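Local coordinates for protein cystatin-F (Homo sapiens, PDB 2CH9) that inhibits the cysteine proteases papain and cathepsin L, more weakly than other cystatins, and forms a disulfide-linked homodimer, at residues Y36-F41 with F51-I56. Sequence-based numbering, arbitrary orientation.
Sequences YSVEKF and FKESRI. With NAG (2-acetamido-2-deoxy-beta-D-glucopyranose), chain B.
Phe41 turns the edge of its ring onto one face of Phe51, an edge-to-face pair with centroids 5.1 Å apart and planes at 57°. The touching atom is Phe41 CE2, 3.9 Å from Phe51 CG and above that face, offset toward the rim on the CG/CD1 side. Phe41 chi1 (-175°) swings the ring away from the backbone N, and CE2 leads toward Phe51. One turn earlier, Val38 splits its two methyls: CG2 lies against the strand backbone, 3.5 Å from Phe51 O, and also meets Phe51 CB, while CG1 comes within 3.3 Å of Glu53 OE1. The Glu53 chain, bent at chi2, crosses the valine at about a right angle. Trimming Phe51 to an alanine would probably leave the Phe41 edge without its aromatic face and open a gap beside Leu103. This is the cystatin fold, helix 28-44 packed across its antiparallel sheet; pointing another way from the helix, Lys40 NZ donates a hydrogen bond to O7 of a glycan NAG, 3.0 Å away. Between 36-41 and 51-56, then, cohesion is van der Waals and aromatic, and the salt bridge from Glu53 to Arg35, one residue before 36-41 on the same helix, adds an ionic tie.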
ATOM      1  N   TYR A  36      -3.828 -10.624  12.957  1.00 52.95           N
ATOM      2  CA  TYR A  36      -3.277  -9.341  13.411  1.00 53.33           C
ATOM      3  C   TYR A  36      -4.228  -8.170  13.158  1.00 52.79           C
ATOM      4  O   TYR A  36      -4.382  -7.283  14.009  1.00 51.79           O
ATOM      5  CB  TYR A  36      -1.945  -9.052  12.753  1.00 53.18           C
ATOM      6  CG  TYR A  36      -0.856  -9.971  13.193  1.00 55.29           C
ATOM      7  CD1 TYR A  36      -0.718 -10.336  14.536  1.00 55.89           C
ATOM      8  CD2 TYR A  36       0.080 -10.443  12.279  1.00 54.58           C
ATOM      9  CE1 TYR A  36       0.319 -11.186  14.941  1.00 57.43           C
ATOM     10  CE2 TYR A  36       1.107 -11.290  12.668  1.00 55.48           C
ATOM     11  CZ  TYR A  36       1.224 -11.648  13.992  1.00 54.92           C
ATOM     12  OH  TYR A  36       2.249 -12.474  14.361  1.00 56.25           O
ATOM     13  N   SER A  37      -4.871  -8.182  11.989  1.00 53.53           N
ATOM     14  CA  SER A  37      -5.777  -7.099  11.592  1.00 53.33           C
ATOM     15  C   SER A  37      -6.938  -6.960  12.566  1.00 53.70           C
ATOM     16  O   SER A  37      -7.243  -5.853  13.037  1.00 53.86           O
ATOM     17  CB  SER A  37      -6.314  -7.353  10.187  1.00 53.66           C
ATOM     18  OG  SER A  37      -5.245  -7.376   9.279  1.00 54.90           O
ATOM     19  N   VAL A  38      -7.577  -8.087  12.887  1.00 53.90           N
ATOM     20  CA  VAL A  38      -8.732  -8.038  13.778  1.00 53.77           C
ATOM     21  C   VAL A  38      -8.342  -7.719  15.223  1.00 53.80           C
ATOM     22  O   VAL A  38      -9.114  -7.102  15.961  1.00 53.87           O
ATOM     23  CB  VAL A  38      -9.624  -9.276  13.661  1.00 53.62           C
ATOM     24  CG1 VAL A  38      -9.008 -10.492  14.387  1.00 52.77           C
ATOM     25  CG2 VAL A  38     -11.027  -8.930  14.171  1.00 53.80           C
ATOM     26  N   GLU A  39      -7.121  -8.095  15.596  1.00 53.43           N
ATOM     27  CA  GLU A  39      -6.561  -7.731  16.890  1.00 53.17           C
ATOM     28  C   GLU A  39      -6.261  -6.232  16.980  1.00 52.67           C
ATOM     29  O   GLU A  39      -6.475  -5.624  18.026  1.00 51.77           O
ATOM     30  CB  GLU A  39      -5.316  -8.577  17.196  1.00 53.62           C
ATOM     31  CG  GLU A  39      -5.640 -10.051  17.384  1.00 55.51           C
ATOM     32  CD  GLU A  39      -4.428 -10.889  17.719  1.00 61.07           C
ATOM     33  OE1 GLU A  39      -3.292 -10.466  17.395  1.00 61.89           O
ATOM     34  OE2 GLU A  39      -4.613 -11.974  18.311  1.00 64.12           O
ATOM     35  N   LYS A  40      -5.786  -5.639  15.882  1.00 52.42           N
ATOM     36  CA  LYS A  40      -5.666  -4.181  15.779  1.00 52.55           C
ATOM     37  C   LYS A  40      -7.046  -3.540  15.926  1.00 52.27           C
ATOM     38  O   LYS A  40      -7.184  -2.541  16.626  1.00 52.62           O
ATOM     39  CB  LYS A  40      -5.013  -3.762  14.461  1.00 53.54           C
ATOM     40  CG  LYS A  40      -4.902  -2.254  14.232  1.00 53.93           C
ATOM     41  CD  LYS A  40      -3.756  -1.681  15.044  1.00 58.76           C
ATOM     42  CE  LYS A  40      -3.396  -0.274  14.590  1.00 61.05           C
ATOM     43  NZ  LYS A  40      -1.987   0.031  15.011  1.00 64.76           N
ATOM     44  N   PHE A  41      -8.060  -4.135  15.293  1.00 52.08           N
ATOM     45  CA  PHE A  41      -9.448  -3.665  15.414  1.00 51.73           C
ATOM     46  C   PHE A  41      -9.930  -3.710  16.860  1.00 51.73           C
ATOM     47  O   PHE A  41     -10.485  -2.728  17.357  1.00 51.29           O
ATOM     48  CB  PHE A  41     -10.408  -4.485  14.527  1.00 51.38           C
ATOM     49  CG  PHE A  41     -11.827  -3.965  14.529  1.00 51.08           C
ATOM     50  CD1 PHE A  41     -12.227  -2.988  13.619  1.00 50.21           C
ATOM     51  CD2 PHE A  41     -12.759  -4.439  15.447  1.00 50.58           C
ATOM     52  CE1 PHE A  41     -13.530  -2.493  13.611  1.00 50.65           C
ATOM     53  CE2 PHE A  41     -14.067  -3.946  15.463  1.00 50.62           C
ATOM     54  CZ  PHE A  41     -14.457  -2.972  14.540  1.00 51.41           C
ATOM     55  N   PHE A  51     -13.996  -9.066  18.321  1.00 52.41           N
ATOM     56  CA  PHE A  51     -14.293  -9.466  16.951  1.00 52.29           C
ATOM     57  C   PHE A  51     -13.252 -10.471  16.492  1.00 52.54           C
ATOM     58  O   PHE A  51     -12.173 -10.545  17.068  1.00 52.52           O
ATOM     59  CB  PHE A  51     -14.311  -8.249  16.033  1.00 51.90           C
ATOM     60  CG  PHE A  51     -15.587  -7.455  16.100  1.00 52.22           C
ATOM     61  CD1 PHE A  51     -15.971  -6.813  17.275  1.00 51.99           C
ATOM     62  CD2 PHE A  51     -16.400  -7.329  14.973  1.00 52.29           C
ATOM     63  CE1 PHE A  51     -17.158  -6.065  17.332  1.00 52.08           C
ATOM     64  CE2 PHE A  51     -17.586  -6.590  15.017  1.00 52.36           C
ATOM     65  CZ  PHE A  51     -17.965  -5.955  16.199  1.00 52.43           C
ATOM     66  N   LYS A  52     -13.574 -11.227  15.445  1.00 52.82           N
ATOM     67  CA  LYS A  52     -12.668 -12.225  14.888  1.00 53.34           C
ATOM     68  C   LYS A  52     -12.782 -12.217  13.362  1.00 53.91           C
ATOM     69  O   LYS A  52     -13.871 -11.984  12.806  1.00 54.21           O
ATOM     70  CB  LYS A  52     -13.027 -13.607  15.454  1.00 53.26           C
ATOM     71  CG  LYS A  52     -12.156 -14.780  15.016  1.00 53.36           C
ATOM     72  CD  LYS A  52     -12.654 -16.066  15.659  1.00 53.23           C
ATOM     73  CE  LYS A  52     -11.814 -17.258  15.266  1.00 53.88           C
ATOM     74  NZ  LYS A  52     -12.332 -18.527  15.872  1.00 55.07           N
ATOM     75  N   GLU A  53     -11.666 -12.449  12.678  1.00 54.06           N
ATOM     76  CA  GLU A  53     -11.703 -12.520  11.219  1.00 53.99           C
ATOM     77  C   GLU A  53     -12.669 -13.646  10.815  1.00 54.10           C
ATOM     78  O   GLU A  53     -12.621 -14.750  11.374  1.00 53.34           O
ATOM     79  CB  GLU A  53     -10.292 -12.708  10.649  1.00 54.12           C
ATOM     80  CG  GLU A  53      -9.662 -14.111  10.819  1.00 54.58           C
ATOM     81  CD  GLU A  53      -9.118 -14.405  12.215  1.00 54.55           C
ATOM     82  OE1 GLU A  53      -9.192 -13.557  13.136  1.00 55.31           O
ATOM     83  OE2 GLU A  53      -8.612 -15.524  12.397  1.00 56.86           O
ATOM     84  N   SER A  54     -13.578 -13.352   9.883  1.00 54.17           N
ATOM     85  CA  SER A  54     -14.560 -14.349   9.462  1.00 54.34           C
ATOM     86  C   SER A  54     -14.350 -14.844   8.035  1.00 54.49           C
ATOM     87  O   SER A  54     -14.721 -15.967   7.719  1.00 54.62           O
ATOM     88  CB  SER A  54     -16.001 -13.855   9.670  1.00 54.38           C
ATOM     89  OG  SER A  54     -16.319 -12.758   8.830  1.00 54.92           O
ATOM     90  N   ARG A  55     -13.756 -14.014   7.180  1.00 54.75           N
ATOM     91  CA  ARG A  55     -13.536 -14.380   5.783  1.00 55.10           C
ATOM     92  C   ARG A  55     -12.452 -13.505   5.182  1.00 54.93           C
ATOM     93  O   ARG A  55     -12.433 -12.309   5.409  1.00 55.33           O
ATOM     94  CB  ARG A  55     -14.844 -14.245   4.983  1.00 55.01           C
ATOM     95  CG  ARG A  55     -14.771 -14.699   3.538  1.00 57.02           C
ATOM     96  CD  ARG A  55     -16.165 -15.042   2.986  1.00 59.95           C
ATOM     97  NE  ARG A  55     -16.929 -13.847   2.629  1.00 62.43           N
ATOM     98  CZ  ARG A  55     -17.388 -13.573   1.407  1.00 64.64           C
ATOM     99  NH1 ARG A  55     -17.177 -14.416   0.396  1.00 64.40           N
ATOM    100  NH2 ARG A  55     -18.065 -12.449   1.191  1.00 65.10           N
ATOM    101  N   ILE A  56     -11.553 -14.103   4.412  1.00 54.55           N
ATOM    102  CA  ILE A  56     -10.554 -13.340   3.684  1.00 54.03           C
ATOM    103  C   ILE A  56     -10.882 -13.494   2.214  1.00 54.10           C
ATOM    104  O   ILE A  56     -10.757 -14.588   1.660  1.00 53.63           O
ATOM    105  CB  ILE A  56      -9.131 -13.839   3.972  1.00 54.12           C
ATOM    106  CG1 ILE A  56      -8.855 -13.798   5.467  1.00 54.07           C
ATOM    107  CG2 ILE A  56      -8.099 -13.007   3.187  1.00 53.42           C
ATOM    108  CD1 ILE A  56      -7.792 -14.749   5.904  1.00 56.83           C
TER
HETATM  109  C1  NAG B   1      -3.978   0.078  21.301  1.00 71.44           C
HETATM  110  C2  NAG B   1      -2.829   0.790  20.581  1.00 74.72           C
HETATM  111  C3  NAG B   1      -2.095   1.718  21.552  1.00 75.86           C
HETATM  112  C4  NAG B   1      -3.068   2.673  22.237  1.00 77.46           C
HETATM  113  C5  NAG B   1      -4.362   2.018  22.721  1.00 76.90           C
HETATM  114  C6  NAG B   1      -5.297   3.204  22.653  1.00 78.57           C
HETATM  115  C7  NAG B   1      -1.870  -0.464  18.679  1.00 73.72           C
HETATM  116  C8  NAG B   1      -0.643  -1.200  18.211  1.00 72.82           C
HETATM  117  N2  NAG B   1      -1.896  -0.154  19.977  1.00 73.40           N
HETATM  118  O3  NAG B   1      -1.171   2.504  20.836  1.00 76.23           O
HETATM  119  O4  NAG B   1      -2.446   3.415  23.279  1.00 79.88           O
HETATM  120  O5  NAG B   1      -4.876   1.047  21.816  1.00 74.87           O
HETATM  121  O6  NAG B   1      -6.188   3.403  23.724  1.00 81.10           O
HETATM  122  O7  NAG B   1      -2.774  -0.180  17.889  1.00 73.03           O